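Local coordinates for protein NADPH-quinone reductase (Pediococcus pentosaceus ATCC 25745, PDB 3HA2) that probably transfers electrons from NAD(P)H to quinones as an FMN-binding reductase, this chain being its flavodoxin-like domain, at residues T3-A8 and V31-L36; R54-F59 and G96-T101; T117-M122 and L137-V142. One frame throughout, in Å; residues are numbered along the deposited sequence.

Contact 1: T3-A8 and V31-L36; sequences TLIIVA and VTWHPL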
loop_
_atom_site.group_PDB
_atom_site.type_symbol
_atom_site.label_atom_id
_atom_site.label_comp_id
_atom_site.label_asym_id
_atom_site.label_seq_id
_atom_site.Cartn_x
_atom_site.Cartn_y
_atom_site.Cartn_z
ATOM N N THR A 3 -4.457 21.743 11.158
ATOM C CA THR A 3 -3.868 20.740 10.261
ATOM C C THR A 3 -2.950 19.804 11.025
ATOM O O THR A 3 -2.136 20.241 11.842
ATOM C CB THR A 3 -3.061 21.425 9.136
ATOM O OG1 THR A 3 -3.914 22.321 8.422
ATOM C CG2 THR A 3 -2.479 20.412 8.158
ATOM N N LEU A 4 -3.103 18.507 10.751
ATOM C CA LEU A 4 -2.267 17.480 11.335
ATOM C C LEU A 4 -1.423 16.873 10.226
ATOM O O LEU A 4 -1.959 16.373 9.233
ATOM C CB LEU A 4 -3.157 16.373 11.959
ATOM C CG LEU A 4 -2.455 15.158 12.576
ATOM C CD1 LEU A 4 -1.512 15.563 13.731
ATOM C CD2 LEU A 4 -3.496 14.137 13.054
ATOM N N ILE A 5 -0.104 16.910 10.400
ATOM C CA ILE A 5 0.801 16.297 9.437
ATOM C C ILE A 5 1.372 15.012 10.040
ATOM O O ILE A 5 2.150 15.054 10.996
ATOM C CB ILE A 5 1.906 17.268 8.996
ATOM C CG1 ILE A 5 1.286 18.588 8.489
ATOM C CG2 ILE A 5 2.776 16.630 7.887
ATOM C CD1 ILE A 5 2.331 19.645 8.219
ATOM N N ILE A 6 0.949 13.880 9.475
ATOM C CA ILE A 6 1.440 12.557 9.877
ATOM C C ILE A 6 2.706 12.273 9.079
ATOM O O ILE A 6 2.653 12.043 7.862
ATOM C CB ILE A 6 0.425 11.429 9.554
ATOM C CG1 ILE A 6 -0.959 11.719 10.156
ATOM C CG2 ILE A 6 0.977 10.062 10.029
ATOM C CD1 ILE A 6 -0.954 11.919 11.661
ATOM N N VAL A 7 3.832 12.326 9.770
ATOM C CA VAL A 7 5.141 12.226 9.134
ATOM C C VAL A 7 5.602 10.788 9.259
ATOM O O VAL A 7 6.039 10.352 10.334
ATOM C CB VAL A 7 6.150 13.201 9.776
ATOM C CG1 VAL A 7 7.529 13.114 9.098
ATOM C CG2 VAL A 7 5.616 14.616 9.693
ATOM N N ALA A 8 5.478 10.056 8.157
ATOM C CA ALA A 8 5.739 8.625 8.145
ATOM C C ALA A 8 7.004 8.303 7.375
ATOM O O ALA A 8 6.993 7.448 6.498
ATOM C CB ALA A 8 4.547 7.858 7.563
ATOM N N VAL A 31 -0.700 24.248 12.721
ATOM C CA VAL A 31 -0.151 23.043 12.075
ATOM C C VAL A 31 0.608 22.192 13.094
ATOM O O VAL A 31 1.499 22.700 13.780
ATOM C CB VAL A 31 0.800 23.395 10.909
ATOM C CG1 VAL A 31 1.379 22.136 10.317
ATOM C CG2 VAL A 31 0.069 24.170 9.825
ATOM N N THR A 32 0.241 20.911 13.191
ATOM C CA THR A 32 0.860 19.960 14.122
ATOM C C THR A 32 1.745 18.984 13.352
ATOM O O THR A 32 1.254 18.208 12.509
ATOM C CB THR A 32 -0.217 19.178 14.952
ATOM O OG1 THR A 32 -0.955 20.092 15.767
ATOM C CG2 THR A 32 0.418 18.116 15.884
ATOM N N TRP A 33 3.051 19.055 13.616
ATOM C CA TRP A 33 4.016 18.145 13.014
ATOM C C TRP A 33 4.090 16.873 13.879
ATOM O O TRP A 33 4.572 16.911 15.010
ATOM C CB TRP A 33 5.374 18.859 12.904
ATOM C CG TRP A 33 6.516 18.028 12.396
ATOM C CD1 TRP A 33 7.416 17.317 13.153
ATOM C CD2 TRP A 33 6.905 17.844 11.030
ATOM N NE1 TRP A 33 8.329 16.688 12.333
ATOM C CE2 TRP A 33 8.042 16.999 11.028
ATOM C CE3 TRP A 33 6.397 18.304 9.802
ATOM C CZ2 TRP A 33 8.685 16.600 9.844
ATOM C CZ3 TRP A 33 7.033 17.911 8.626
ATOM C CH2 TRP A 33 8.172 17.062 8.657
ATOM N N HIS A 34 3.591 15.763 13.345
ATOM C CA HIS A 34 3.401 14.546 14.136
ATOM C C HIS A 34 4.147 13.356 13.558
ATOM O O HIS A 34 3.607 12.633 12.711
ATOM C CB HIS A 34 1.921 14.203 14.299
ATOM C CG HIS A 34 1.677 13.059 15.236
ATOM N ND1 HIS A 34 1.984 13.120 16.580
ATOM C CD2 HIS A 34 1.186 11.816 15.018
ATOM C CE1 HIS A 34 1.673 11.970 17.155
ATOM N NE2 HIS A 34 1.182 11.163 16.232
ATOM N N PRO A 35 5.395 13.149 14.007
ATOM C CA PRO A 35 6.099 11.939 13.577
ATOM C C PRO A 35 5.387 10.655 13.992
ATOM O O PRO A 35 4.912 10.529 15.128
ATOM C CB PRO A 35 7.462 12.055 14.269
ATOM C CG PRO A 35 7.626 13.512 14.545
ATOM C CD PRO A 35 6.234 13.994 14.871
ATOM N N LEU A 36 5.287 9.728 13.050
ATOM C CA LEU A 36 4.749 8.417 13.320
ATOM C C LEU A 36 5.856 7.550 13.913
ATOM O O LEU A 36 6.906 7.324 13.286
ATOM C CB LEU A 36 4.185 7.837 12.017
ATOM C CG LEU A 36 3.513 6.478 11.968
ATOM C CD1 LEU A 36 2.456 6.344 13.054
ATOM C CD2 LEU A 36 2.889 6.296 10.574
#
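With CG of Trp33 anti to the backbone N (chi1 176°) and CG1 of Val7 likewise anti to its own N (chi1 -179°), the indole is laid across the isopropyl group two residues further along the neighbouring strand. CG2 of Val7 then stands 3.4 Å from the centroid of the six-membered ring of Trp33, only 3° off the ring normal, a CH-pi contact directly over the face. Val7 CG1 rests on the same ring nearer its rim, at CZ2. On the same side of the sheet, CD1 of Ile5 presses on CG1 of Val31 at 3.4 Å, tighter than usual van der Waals contact. The other side carries Leu4, Ile6, Thr32 and His34: Leu4 CD1 reaches CB of His34 at 3.7 Å, while Ile6 CD1 meets the imidazole at its edge, 4.0 Å from CD2.

Between these two faces the backbones run parallel in register, bonded in turn through Thr32 N, Ile5 N, His34 N, Val7 N and Leu36 N. The Ile5 N bond to Thr32 O (2.8 Å) lies nearly along the C=O axis, whereas Val7 N sits above the carbonyl plane of His34. Strand 3-7, helix 18-25 and strand 31-35 form a beta-alpha-beta unit. His34 NE2 is hydrogen-bonded to Glu45 of helix 42-50, and a carboxylate there would probably favour a protonated imidazole, so the contact joins apolar packing to a ring that is probably polarised.

Contact 2: R54-F59 and G96-T101; sequences RIILEF and GIVVST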
loop_
_atom_site.group_PDB
_atom_site.type_symbol
_atom_site.label_atom_id
_atom_site.label_comp_id
_atom_site.label_asym_id
_atom_site.label_seq_id
_atom_site.Cartn_x
_atom_site.Cartn_y
_atom_site.Cartn_z
ATOM N N ARG A 54 -7.698 19.205 8.600
ATOM C CA ARG A 54 -6.985 18.745 7.417
ATOM C C ARG A 54 -5.887 17.795 7.876
ATOM O O ARG A 54 -5.076 18.138 8.730
ATOM C CB ARG A 54 -6.377 19.923 6.647
ATOM C CG ARG A 54 -5.573 19.500 5.428
ATOM C CD ARG A 54 -5.087 20.724 4.634
ATOM N NE ARG A 54 -6.209 21.473 4.074
ATOM C CZ ARG A 54 -6.109 22.683 3.526
ATOM N NH1 ARG A 54 -4.931 23.302 3.463
ATOM N NH2 ARG A 54 -7.198 23.284 3.056
ATOM N N ILE A 55 -5.886 16.599 7.303
ATOM C CA ILE A 55 -4.970 15.547 7.688
ATOM C C ILE A 55 -4.087 15.299 6.479
ATOM O O ILE A 55 -4.580 14.955 5.400
ATOM C CB ILE A 55 -5.705 14.210 8.056
ATOM C CG1 ILE A 55 -6.977 14.426 8.926
ATOM C CG2 ILE A 55 -4.724 13.212 8.683
ATOM C CD1 ILE A 55 -6.769 15.150 10.267
ATOM N N ILE A 56 -2.789 15.490 6.660
ATOM C CA ILE A 56 -1.844 15.284 5.582
ATOM C C ILE A 56 -0.959 14.088 5.908
ATOM O O ILE A 56 -0.380 14.006 6.992
ATOM C CB ILE A 56 -1.013 16.550 5.353
ATOM C CG1 ILE A 56 -1.905 17.638 4.736
ATOM C CG2 ILE A 56 0.212 16.251 4.502
ATOM C CD1 ILE A 56 -1.308 19.042 4.790
ATOM N N LEU A 57 -0.872 13.149 4.981
ATOM C CA LEU A 57 0.040 12.028 5.179
ATOM C C LEU A 57 1.276 12.305 4.361
ATOM O O LEU A 57 1.197 12.496 3.141
ATOM C CB LEU A 57 -0.587 10.721 4.725
ATOM C CG LEU A 57 -1.994 10.443 5.262
ATOM C CD1 LEU A 57 -2.440 9.068 4.716
ATOM C CD2 LEU A 57 -2.085 10.506 6.788
ATOM N N GLU A 58 2.411 12.321 5.047
ATOM C CA GLU A 58 3.686 12.745 4.464
ATOM C C GLU A 58 4.689 11.585 4.520
ATOM O O GLU A 58 5.138 11.159 5.611
ATOM C CB GLU A 58 4.206 13.964 5.237
ATOM C CG GLU A 58 5.527 14.500 4.745
ATOM C CD GLU A 58 5.778 15.921 5.173
ATOM O OE1 GLU A 58 4.806 16.701 5.328
ATOM O OE2 GLU A 58 6.968 16.264 5.340
ATOM N N PHE A 59 5.060 11.076 3.348
ATOM C CA PHE A 59 5.887 9.871 3.304
ATOM C C PHE A 59 6.687 9.732 2.008
ATOM O O PHE A 59 6.319 10.315 0.987
ATOM C CB PHE A 59 4.985 8.637 3.499
ATOM C CG PHE A 59 3.857 8.515 2.469
ATOM C CD1 PHE A 59 2.599 9.097 2.687
ATOM C CD2 PHE A 59 4.065 7.818 1.278
ATOM C CE1 PHE A 59 1.568 8.987 1.731
ATOM C CE2 PHE A 59 3.037 7.693 0.320
ATOM C CZ PHE A 59 1.786 8.277 0.553
ATOM N N GLY A 96 -4.897 15.030 2.641
ATOM C CA GLY A 96 -3.829 15.420 1.716
ATOM C C GLY A 96 -2.691 14.417 1.772
ATOM O O GLY A 96 -2.533 13.672 2.753
ATOM N N ILE A 97 -1.888 14.414 0.721
ATOM C CA ILE A 97 -0.766 13.496 0.588
ATOM C C ILE A 97 0.438 14.304 0.144
ATOM O O ILE A 97 0.383 14.998 -0.890
ATOM C CB ILE A 97 -1.074 12.403 -0.485
ATOM C CG1 ILE A 97 -2.327 11.588 -0.108
ATOM C CG2 ILE A 97 0.188 11.523 -0.740
ATOM C CD1 ILE A 97 -2.184 10.726 1.128
ATOM N N VAL A 98 1.511 14.260 0.931
ATOM C CA VAL A 98 2.806 14.815 0.496
ATOM C C VAL A 98 3.738 13.621 0.290
ATOM O O VAL A 98 4.255 13.068 1.259
ATOM C CB VAL A 98 3.386 15.815 1.523
ATOM C CG1 VAL A 98 4.772 16.363 1.043
ATOM C CG2 VAL A 98 2.393 16.983 1.721
ATOM N N VAL A 99 3.910 13.205 -0.972
ATOM C CA VAL A 99 4.651 11.981 -1.286
ATOM C C VAL A 99 5.955 12.306 -1.995
ATOM O O VAL A 99 5.961 13.011 -2.996
ATOM C CB VAL A 99 3.781 10.950 -2.099
ATOM C CG1 VAL A 99 3.194 11.576 -3.396
ATOM C CG2 VAL A 99 4.584 9.696 -2.399
ATOM N N SER A 100 7.066 11.834 -1.443
ATOM C CA SER A 100 8.357 12.178 -2.017
ATOM C C SER A 100 8.936 10.971 -2.750
ATOM O O SER A 100 8.690 9.811 -2.360
ATOM C CB SER A 100 9.300 12.734 -0.941
ATOM O OG SER A 100 9.534 11.763 0.047
ATOM N N THR A 101 9.638 11.239 -3.849
ATOM C CA THR A 101 10.247 10.174 -4.642
ATOM C C THR A 101 11.686 10.581 -4.984
ATOM O O THR A 101 11.984 11.750 -5.046
ATOM C CB THR A 101 9.476 9.889 -5.974
ATOM O OG1 THR A 101 9.908 10.797 -6.993
ATOM C CG2 THR A 101 7.975 10.009 -5.813
#
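Gly96 enters the contact through its backbone alone: its N donates to Ile55 O at 2.8 Å, in the carbonyl plane, and its O receives Leu57 N from above the plane. Ile56 CA also points at Gly96 O (3.3 Å), a CA-H...O contact, and lies 4.3 Å from Gly96 CA.

Ile97 turns to the face that carries Leu57 and Phe59, where its side chain crosses that of Leu57 obliquely, CD1 touching Leu57 CB. Its CG2, anti to the backbone N, meets the Phe59 ring at CE1 and CZ, 3.8 Å from each.

Val98 returns to the side of Ile56 and Glu58. Its N is bonded to Leu57 O, its O to Phe59 N, and its CG2 touches Ile56 CG2 at 3.6 Å. Glu58 lies alongside it in an extended chain, its buried OE1 hydrogen-bonded to Tyr160 of helix 150-165. Segments 54-59 and 96-101 run parallel at 17° and lie on strands 54-60 and 94-101, third and fourth across the 2-1-3-4-5 sheet of the flavodoxin-like fold, with helices packed on its faces.

Val99 holds CG2 anti to its N and sets it 3.7 Å from Phe59 CE2. The Phe59 side chain takes the crowded position between N and carbonyl carbon (chi1 57°), which swings its ring over the neighbouring strand to meet both Ile97 and Val99.

At Ser100, N donates in plane to Phe59 O at 3.0 Å.

Contact 3: T117-M122 and L137-V142; sequences TISELM and LPILAV
Thr117 opens the short helix as its N-cap. Its OG1 accepts from Glu120 N at 3.3 Å, with an N-H...O angle of 160°, while its own N donates to Glu120 OE1. The same carboxylate oxygen also receives the Thr117 hydroxyl at 2.7 Å on its anti lone pair, so two donors grip it and the reciprocal pattern is a capping box. This polar arrangement fixes the start of the helix without touching segment 137-142.

Ile118, one residue on, supplies the first contact. Its CG1 is anti to the carbonyl carbon (chi1 -65°), leaving CG2 anti to the backbone N, and CG2 meets Ile139 CG2 at 3.9 Å; the methyl of Ala141 lies beyond, at 4.3 Å from the same atom. Ser119 contributes mainly its CA, which Ile139 CD1 approaches to 3.9 Å. Leu121 packs on Arg123 of the second subunit.

Met122, present as selenomethionine and the first residue to leave helical geometry, places CB 3.7 Å from Ile139 CD1, with CG almost as near. Bends at chi2 and chi3 then lead its selenium away from this segment. Ile139 is thus the centre of the contact: its nearly extended chain (chi2 154°) sends CD1 toward Ser119 and Met122, while its CG2 branch serves Ile118.

No hydrogen bond spans the segments. The contact is apolar packing of a capped helical turn on an edge strand of this chain's sheet, and such helix-on-sheet layering is typical of the alpha/beta/alpha sandwich of flavodoxin-like proteins.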
loop_
_atom_site.group_PDB
_atom_site.type_symbol
_atom_site.label_atom_id
_atom_site.label_comp_id
_atom_site.label_asym_id
_atom_site.label_seq_id
_atom_site.Cartn_x
_atom_site.Cartn_y
_atom_site.Cartn_z
ATOM N N THR A 117 0.794 7.341 -13.430
ATOM C CA THR A 117 0.928 8.626 -12.749
ATOM C C THR A 117 0.851 8.474 -11.226
ATOM O O THR A 117 0.349 7.477 -10.696
ATOM C CB THR A 117 -0.180 9.608 -13.201
ATOM O OG1 THR A 117 -1.462 9.025 -12.920
ATOM C CG2 THR A 117 -0.079 9.908 -14.699
ATOM N N ILE A 118 1.329 9.488 -10.514
ATOM C CA ILE A 118 1.204 9.494 -9.065
ATOM C C ILE A 118 -0.265 9.390 -8.635
ATOM O O ILE A 118 -0.598 8.672 -7.685
ATOM C CB ILE A 118 1.863 10.764 -8.489
ATOM C CG1 ILE A 118 3.375 10.734 -8.771
ATOM C CG2 ILE A 118 1.548 10.906 -6.966
ATOM C CD1 ILE A 118 4.096 9.572 -8.057
ATOM N N SER A 119 -1.141 10.068 -9.363
ATOM C CA SER A 119 -2.592 9.987 -9.115
ATOM C C SER A 119 -3.078 8.544 -9.110
ATOM O O SER A 119 -3.802 8.115 -8.219
ATOM C CB SER A 119 -3.367 10.743 -10.198
ATOM O OG SER A 119 -3.349 12.138 -9.994
ATOM N N GLU A 120 -2.681 7.787 -10.123
ATOM C CA GLU A 120 -3.077 6.380 -10.204
ATOM C C GLU A 120 -2.504 5.530 -9.073
ATOM O O GLU A 120 -3.176 4.645 -8.540
ATOM C CB GLU A 120 -2.617 5.825 -11.542
ATOM C CG GLU A 120 -3.358 6.438 -12.730
ATOM C CD GLU A 120 -2.684 6.037 -14.010
ATOM O OE1 GLU A 120 -1.825 6.815 -14.512
ATOM O OE2 GLU A 120 -2.960 4.901 -14.465
ATOM N N LEU A 121 -1.259 5.792 -8.709
ATOM C CA LEU A 121 -0.606 5.031 -7.639
ATOM C C LEU A 121 -1.168 5.327 -6.256
ATOM O O LEU A 121 -1.161 4.453 -5.384
ATOM C CB LEU A 121 0.913 5.261 -7.643
ATOM C CG LEU A 121 1.590 4.776 -8.924
ATOM C CD1 LEU A 121 3.030 5.301 -8.987
ATOM C CD2 LEU A 121 1.548 3.256 -9.023
HETATM N N MSE A 122 -1.690 6.532 -6.063
HETATM C CA MSE A 122 -2.245 6.902 -4.762
HETATM C C MSE A 122 -3.724 6.530 -4.629
HETATM O O MSE A 122 -4.375 6.928 -3.661
HETATM C CB MSE A 122 -2.050 8.412 -4.510
HETATM C CG MSE A 122 -0.584 8.877 -4.433
HETATM SE SE MSE A 122 0.398 8.090 -2.935
HETATM C CE MSE A 122 1.257 6.634 -3.912
ATOM N N LEU A 137 -7.762 16.014 -1.367
ATOM C CA LEU A 137 -7.048 17.137 -1.990
ATOM C C LEU A 137 -6.168 16.665 -3.139
ATOM O O LEU A 137 -5.794 15.489 -3.183
ATOM C CB LEU A 137 -6.157 17.836 -0.955
ATOM C CG LEU A 137 -6.803 18.433 0.301
ATOM C CD1 LEU A 137 -5.718 18.880 1.284
ATOM C CD2 LEU A 137 -7.724 19.590 -0.037
ATOM N N PRO A 138 -5.820 17.573 -4.073
ATOM C CA PRO A 138 -4.823 17.174 -5.060
ATOM C C PRO A 138 -3.571 16.778 -4.286
ATOM O O PRO A 138 -3.301 17.347 -3.247
ATOM C CB PRO A 138 -4.565 18.460 -5.847
ATOM C CG PRO A 138 -5.751 19.275 -5.651
ATOM C CD PRO A 138 -6.247 18.968 -4.268
ATOM N N ILE A 139 -2.844 15.794 -4.788
ATOM C CA ILE A 139 -1.614 15.280 -4.166
ATOM C C ILE A 139 -0.445 16.244 -4.345
ATOM O O ILE A 139 -0.270 16.804 -5.419
ATOM C CB ILE A 139 -1.251 13.948 -4.834
ATOM C CG1 ILE A 139 -2.423 12.952 -4.673
ATOM C CG2 ILE A 139 0.089 13.380 -4.295
ATOM C CD1 ILE A 139 -2.480 11.874 -5.754
ATOM N N LEU A 140 0.358 16.432 -3.296
ATOM C CA LEU A 140 1.596 17.216 -3.446
ATOM C C LEU A 140 2.736 16.218 -3.652
ATOM O O LEU A 140 3.208 15.615 -2.691
ATOM C CB LEU A 140 1.847 18.135 -2.229
ATOM C CG LEU A 140 3.112 19.007 -2.343
ATOM C CD1 LEU A 140 3.090 19.811 -3.621
ATOM C CD2 LEU A 140 3.196 19.934 -1.155
ATOM N N ALA A 141 3.146 16.028 -4.906
ATOM C CA ALA A 141 4.257 15.105 -5.210
ATOM C C ALA A 141 5.576 15.870 -5.183
ATOM O O ALA A 141 5.683 16.971 -5.752
ATOM C CB ALA A 141 4.041 14.401 -6.564
ATOM N N VAL A 142 6.563 15.296 -4.499
ATOM C CA VAL A 142 7.852 15.945 -4.277
ATOM C C VAL A 142 8.918 15.035 -4.883
ATOM O O VAL A 142 9.277 14.021 -4.298
ATOM C CB VAL A 142 8.099 16.164 -2.764
ATOM C CG1 VAL A 142 9.466 16.792 -2.502
ATOM C CG2 VAL A 142 6.984 17.031 -2.153
#

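In the fold
All three contacts reach one parallel sheet but sample it at different depths. Contact 2 is the core, its centre about 2 Å from that of the chain; contact 1 is partly buried, toward the edge strand 31-35; contact 3 is a surface contact beside the other outermost strand of this chain, 135-143. Contacts 1 and 2 meet where strands 3-7 and 54-60 are neighbours, Ala8 N lying 2.8 Å from Glu58 O, a probable hydrogen bond. Contacts 2 and 3 meet through strands 94-101 and 135-143, whereas contacts 1 and 3 lie on opposite sides of the chain's centre. Backbone hydrogen bonds dominate the two strand pairs; across contact 3 only apolar carbon packing, gathered round Ile139, joins the segments.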